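Local coordinates for protein diheme cytochrome c (Shewanella baltica, PDB 3U99) that probably carries electrons, using two covalently attached c-type hemes whose irons each have two histidine axial ligands, at residues K35-T40 and R60-L65. Sequence-based numbering, arbitrary orientation.
Sequences KWRAIT and RIEEYL. With HEC (heme c), chain C.
The wall of the first heme c pocket includes two nearly antiparallel helices, 33-40 and 55-67, which meet through Trp36 and Thr40 on one and Glu62 and Leu65 on the other. The axes of segments 35-40 and 60-65 come within 9.6 Å and run at 167° to each other. Leu65 lies over one face of the Trp36 indole. Its CD2 makes a CH-pi contact 3.8 Å from the centroid of the six-membered ring, while CD1 sits 3.7 Å from Trp36 CE3. Trp36 CZ3 lies 3.8 Å from both heme methyls, CMA and CMB, and Leu65 CD1 also reaches CMB. Trp36 NE1 is hydrogen-bonded to Ala28 O, which, with the packing of Leu65 on its face, probably holds the ring in this orientation. Tyr15 of helix 13-19 also touches Trp36 and Leu65. An alanine in place of Trp36 would probably open a gap beside Leu65 and the heme methyls and leave Ala28 O without its indole donor.

The polar half lies at the other end of the contact. Thr40 OG1 donates a 2.7 Å hydrogen bond to Glu62 OE1, on the anti side of the carboxylate and 33° out of its plane. With CG anti to the backbone N (chi1 -177°) and the chain extended beyond it, Glu62 carries its carboxylate across to Thr40. Two waters also donate to Glu62 OE1. One joins it to Arg37 O, the other to Thr40 O. Thr40 CG2 turns to the apolar side, 3.9 Å from Leu65 CD1. Three donors thus grip one carboxylate oxygen, which would be likely to favour the ionised form of Glu62.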
ATOM      1  N   LYS A  35       8.409  -8.469   6.495  1.00 11.33           N
ATOM      2  CA  LYS A  35       8.489  -7.187   5.841  1.00 10.88           C
ATOM      3  C   LYS A  35       7.619  -6.146   6.522  1.00 10.02           C
ATOM      4  O   LYS A  35       7.990  -4.963   6.620  1.00 10.89           O
ATOM      5  CB  LYS A  35       8.172  -7.390   4.353  1.00 12.14           C
ATOM      6  CG  LYS A  35       9.290  -8.164   3.714  1.00 15.15           C
ATOM      7  CD  LYS A  35       9.258  -8.367   2.224  1.00 18.53           C
ATOM      8  CE  LYS A  35      10.518  -9.120   1.804  1.00 24.27           C
ATOM      9  NZ  LYS A  35      10.292 -10.233   0.875  1.00 39.58           N
ATOM     10  N   TRP A  36       6.477  -6.506   7.085  1.00  8.97           N
ATOM     11  CA  TRP A  36       5.715  -5.553   7.905  1.00  9.44           C
ATOM     12  C   TRP A  36       6.512  -5.185   9.178  1.00  9.60           C
ATOM     13  O   TRP A  36       6.530  -4.004   9.554  1.00 10.65           O
ATOM     14  CB  TRP A  36       4.375  -6.129   8.295  1.00  8.95           C
ATOM     15  CG  TRP A  36       3.337  -6.088   7.202  1.00  8.13           C
ATOM     16  CD1 TRP A  36       2.642  -7.160   6.763  1.00  8.13           C
ATOM     17  CD2 TRP A  36       2.922  -4.948   6.460  1.00  7.96           C
ATOM     18  NE1 TRP A  36       1.786  -6.760   5.767  1.00  7.87           N
ATOM     19  CE2 TRP A  36       1.942  -5.399   5.581  1.00  7.74           C
ATOM     20  CE3 TRP A  36       3.237  -3.604   6.454  1.00  8.25           C
ATOM     21  CZ2 TRP A  36       1.278  -4.558   4.672  1.00  8.24           C
ATOM     22  CZ3 TRP A  36       2.593  -2.771   5.586  1.00  9.49           C
ATOM     23  CH2 TRP A  36       1.616  -3.242   4.693  1.00  9.48           C
ATOM     24  N   ARG A  37       7.149  -6.144   9.825  1.00  9.59           N
ATOM     25  CA  ARG A  37       7.896  -5.811  11.028  1.00 10.42           C
ATOM     26  C   ARG A  37       9.044  -4.860  10.733  1.00 11.19           C
ATOM     27  O   ARG A  37       9.379  -4.015  11.552  1.00 12.25           O
ATOM     28  CB  ARG A  37       8.425  -7.106  11.648  0.50 11.95           C
ATOM     29  CG  ARG A  37       7.376  -7.951  12.351  0.50 13.64           C
ATOM     30  CD  ARG A  37       8.012  -9.000  13.258  0.50 16.65           C
ATOM     31  NE  ARG A  37       8.668 -10.046  12.473  0.50 17.27           N
ATOM     32  CZ  ARG A  37       8.159 -11.199  12.078  0.50 18.78           C
ATOM     33  NH1 ARG A  37       6.906 -11.563  12.382  0.50 19.89           N
ATOM     34  NH2 ARG A  37       8.874 -12.061  11.362  0.50 23.34           N
ATOM     35  N   ALA A  38       9.645  -5.012   9.525  1.00 10.58           N
ATOM     36  CA  ALA A  38      10.728  -4.089   9.192  1.00 11.96           C
ATOM     37  C   ALA A  38      10.191  -2.675   9.108  1.00 11.74           C
ATOM     38  O   ALA A  38      10.880  -1.697   9.422  1.00 18.58           O
ATOM     39  CB  ALA A  38      11.360  -4.574   7.901  1.00 14.03           C
ATOM     40  N   ILE A  39       8.950  -2.468   8.681  1.00 10.46           N
ATOM     41  CA  ILE A  39       8.336  -1.147   8.623  1.00 10.24           C
ATOM     42  C   ILE A  39       7.946  -0.639   9.974  1.00 10.34           C
ATOM     43  O   ILE A  39       8.260   0.495  10.357  1.00 10.94           O
ATOM     44  CB  ILE A  39       7.128  -1.205   7.629  1.00 10.63           C
ATOM     45  CG1 ILE A  39       7.623  -1.387   6.203  1.00 11.01           C
ATOM     46  CG2 ILE A  39       6.272   0.042   7.773  1.00 12.34           C
ATOM     47  CD1 ILE A  39       6.626  -1.605   5.108  1.00 13.60           C
ATOM     48  N   THR A  40       7.297  -1.470  10.798  1.00 10.19           N
ATOM     49  CA  THR A  40       6.768  -0.976  12.060  1.00 10.98           C
ATOM     50  C   THR A  40       7.852  -0.868  13.132  1.00 11.15           C
ATOM     51  O   THR A  40       7.588  -0.244  14.180  1.00 12.17           O
ATOM     52  CB  THR A  40       5.600  -1.857  12.574  1.00 12.09           C
ATOM     53  OG1 THR A  40       6.049  -3.206  12.664  1.00 13.46           O
ATOM     54  CG2 THR A  40       4.446  -1.897  11.601  1.00 14.62           C
ATOM     55  N   ARG A  60      -0.288  -2.672  18.555  1.00  7.97           N
ATOM     56  CA  ARG A  60      -1.519  -3.254  18.014  1.00  8.79           C
ATOM     57  C   ARG A  60      -1.460  -3.253  16.494  1.00  8.53           C
ATOM     58  O   ARG A  60      -1.982  -4.172  15.849  1.00 10.46           O
ATOM     59  CB  ARG A  60      -2.739  -2.505  18.498  1.00  8.80           C
ATOM     60  CG  ARG A  60      -3.079  -2.785  19.939  1.00 10.46           C
ATOM     61  CD  ARG A  60      -4.493  -2.292  20.257  1.00 11.17           C
ATOM     62  NE  ARG A  60      -4.596  -0.833  20.127  1.00 11.17           N
ATOM     63  CZ  ARG A  60      -4.348   0.069  21.053  1.00 11.36           C
ATOM     64  NH1 ARG A  60      -3.991  -0.297  22.269  1.00 13.63           N
ATOM     65  NH2 ARG A  60      -4.502   1.354  20.755  1.00 14.36           N
ATOM     66  N   ILE A  61      -0.866  -2.257  15.867  1.00  8.10           N
ATOM     67  CA  ILE A  61      -0.718  -2.219  14.408  1.00  9.05           C
ATOM     68  C   ILE A  61       0.164  -3.349  13.914  1.00  8.80           C
ATOM     69  O   ILE A  61      -0.174  -4.070  12.980  1.00  8.32           O
ATOM     70  CB  ILE A  61      -0.189  -0.839  13.977  1.00 10.53           C
ATOM     71  CG1 ILE A  61      -1.187   0.270  14.238  1.00 13.80           C
ATOM     72  CG2 ILE A  61       0.224  -0.891  12.502  1.00 10.89           C
ATOM     73  CD1 ILE A  61      -2.382   0.221  13.454  1.00 17.37           C
ATOM     74  N   GLU A  62       1.325  -3.515  14.558  1.00  8.17           N
ATOM     75  CA  GLU A  62       2.249  -4.567  14.192  1.00  8.47           C
ATOM     76  C   GLU A  62       1.583  -5.921  14.337  1.00  8.93           C
ATOM     77  O   GLU A  62       1.697  -6.794  13.481  1.00  9.70           O
ATOM     78  CB  GLU A  62       3.504  -4.483  15.046  1.00  9.77           C
ATOM     79  CG  GLU A  62       4.528  -5.543  14.642  1.00 12.83           C
ATOM     80  CD  GLU A  62       5.882  -5.312  15.277  1.00 15.88           C
ATOM     81  OE1 GLU A  62       6.520  -4.236  15.114  1.00 23.11           O
ATOM     82  OE2 GLU A  62       6.319  -6.326  15.932  1.00 22.22           O
ATOM     83  N   GLU A  63       0.882  -6.110  15.465  1.00  8.51           N
ATOM     84  CA  GLU A  63       0.252  -7.389  15.699  1.00  9.90           C
ATOM     85  C   GLU A  63      -0.840  -7.673  14.645  1.00 10.10           C
ATOM     86  O   GLU A  63      -0.943  -8.811  14.154  1.00 10.26           O
ATOM     87  CB  GLU A  63      -0.322  -7.388  17.112  1.00 12.17           C
ATOM     88  CG  GLU A  63       0.711  -7.484  18.219  0.50 16.79           C
ATOM     89  CD  GLU A  63       1.138  -8.939  18.367  0.50 21.61           C
ATOM     90  OE1 GLU A  63       1.042  -9.707  17.388  0.50 30.62           O
ATOM     91  OE2 GLU A  63       1.529  -9.328  19.496  0.50 31.11           O
ATOM     92  N   TYR A  64      -1.588  -6.688  14.251  1.00  9.10           N
ATOM     93  CA  TYR A  64      -2.608  -6.810  13.214  1.00  8.99           C
ATOM     94  C   TYR A  64      -1.916  -7.230  11.909  1.00  8.71           C
ATOM     95  O   TYR A  64      -2.347  -8.147  11.219  1.00  8.70           O
ATOM     96  CB  TYR A  64      -3.386  -5.457  13.080  1.00  9.98           C
ATOM     97  CG  TYR A  64      -4.266  -5.610  11.848  1.00  8.77           C
ATOM     98  CD1 TYR A  64      -5.427  -6.360  11.840  1.00  9.88           C
ATOM     99  CD2 TYR A  64      -3.909  -5.002  10.644  1.00  9.43           C
ATOM    100  CE1 TYR A  64      -6.213  -6.485  10.670  1.00  9.58           C
ATOM    101  CE2 TYR A  64      -4.634  -5.158   9.476  1.00  9.67           C
ATOM    102  CZ  TYR A  64      -5.799  -5.902   9.494  1.00  9.11           C
ATOM    103  OH  TYR A  64      -6.496  -6.053   8.354  1.00 11.04           O
ATOM    104  N   LEU A  65      -0.865  -6.510  11.503  1.00  8.24           N
ATOM    105  CA  LEU A  65      -0.228  -6.753  10.222  1.00  8.13           C
ATOM    106  C   LEU A  65       0.410  -8.111  10.196  1.00  8.21           C
ATOM    107  O   LEU A  65       0.320  -8.791   9.184  1.00  9.12           O
ATOM    108  CB  LEU A  65       0.793  -5.632   9.969  1.00  8.06           C
ATOM    109  CG  LEU A  65       0.208  -4.267   9.600  1.00  7.92           C
ATOM    110  CD1 LEU A  65       1.285  -3.175   9.624  1.00 10.14           C
ATOM    111  CD2 LEU A  65      -0.416  -4.294   8.226  1.00 10.44           C
TER
HETATM  112 FE   HEC C 700       3.409   4.812   4.949  1.00  6.18          FE
HETATM  113  CHA HEC C 700       4.976   4.418   2.013  1.00  8.44           C
HETATM  114  CHB HEC C 700       2.996   1.448   5.220  1.00  7.35           C
HETATM  115  CHC HEC C 700       1.705   5.267   7.820  1.00  7.29           C
HETATM  116  CHD HEC C 700       3.989   8.157   4.764  1.00  8.22           C
HETATM  117  NA  HEC C 700       3.894   3.214   3.826  1.00  7.22           N
HETATM  118  C1A HEC C 700       4.529   3.257   2.594  1.00  7.47           C
HETATM  119  C2A HEC C 700       4.618   1.915   2.046  1.00  8.28           C
HETATM  120  C3A HEC C 700       4.038   1.095   2.953  1.00  8.04           C
HETATM  121  C4A HEC C 700       3.629   1.925   4.077  1.00  6.71           C
HETATM  122  CMA HEC C 700       3.899  -0.400   2.866  1.00  9.92           C
HETATM  123  CAA HEC C 700       5.250   1.603   0.747  1.00  9.88           C
HETATM  124  CBA HEC C 700       4.321   1.864  -0.420  1.00 10.45           C
HETATM  125  CGA HEC C 700       4.954   1.353  -1.716  1.00 10.54           C
HETATM  126  O1A HEC C 700       5.050   0.105  -1.859  1.00 11.24           O
HETATM  127  O2A HEC C 700       5.382   2.142  -2.579  1.00 15.56           O
HETATM  128  NB  HEC C 700       2.535   3.574   6.288  1.00  6.34           N
HETATM  129  C1B HEC C 700       2.500   2.200   6.247  1.00  6.98           C
HETATM  130  C2B HEC C 700       1.927   1.724   7.486  1.00  7.45           C
HETATM  131  C3B HEC C 700       1.572   2.790   8.225  1.00  7.15           C
HETATM  132  C4B HEC C 700       1.921   3.943   7.476  1.00  7.01           C
HETATM  133  CMB HEC C 700       1.773   0.239   7.793  1.00  8.69           C
HETATM  134  CAB HEC C 700       0.970   2.875   9.625  1.00  8.42           C
HETATM  135  CBB HEC C 700       1.943   2.264  10.653  1.00 10.03           C
HETATM  136  NC  HEC C 700       2.907   6.399   6.067  1.00  6.89           N
HETATM  137  C1C HEC C 700       2.148   6.402   7.184  1.00  7.30           C
HETATM  138  C2C HEC C 700       1.911   7.709   7.690  1.00  7.85           C
HETATM  139  C3C HEC C 700       2.554   8.519   6.823  1.00  8.39           C
HETATM  140  C4C HEC C 700       3.209   7.728   5.852  1.00  7.79           C
HETATM  141  CMC HEC C 700       0.999   8.045   8.881  1.00 11.40           C
HETATM  142  CAC HEC C 700       2.570  10.030   6.852  1.00  9.70           C
HETATM  143  CBC HEC C 700       3.089  10.686   8.120  1.00 11.04           C
HETATM  144  ND  HEC C 700       4.355   6.019   3.673  1.00  6.97           N
HETATM  145  C1D HEC C 700       4.511   7.366   3.807  1.00  8.31           C
HETATM  146  C2D HEC C 700       5.281   7.882   2.661  1.00  9.69           C
HETATM  147  C3D HEC C 700       5.559   6.832   1.872  1.00  9.54           C
HETATM  148  C4D HEC C 700       4.931   5.691   2.504  1.00  8.19           C
HETATM  149  CMD HEC C 700       5.814   9.285   2.487  1.00 13.21           C
HETATM  150  CAD HEC C 700       6.338   6.878   0.600  1.00 12.06           C
HETATM  151  CBD HEC C 700       5.426   7.065  -0.660  1.00 18.08           C
HETATM  152  CGD HEC C 700       6.309   7.259  -1.890  1.00 22.89           C
HETATM  153  O1D HEC C 700       5.473   7.650  -2.882  1.00 32.91           O
HETATM  154  O2D HEC C 700       7.324   6.419  -1.962  1.00 32.48           O
HETATM  155  O   HOH W   1       8.905  -4.541  14.111  1.00 29.87           O
HETATM  156  O   HOH W   2       7.318  -2.181  16.542  1.00 23.18           O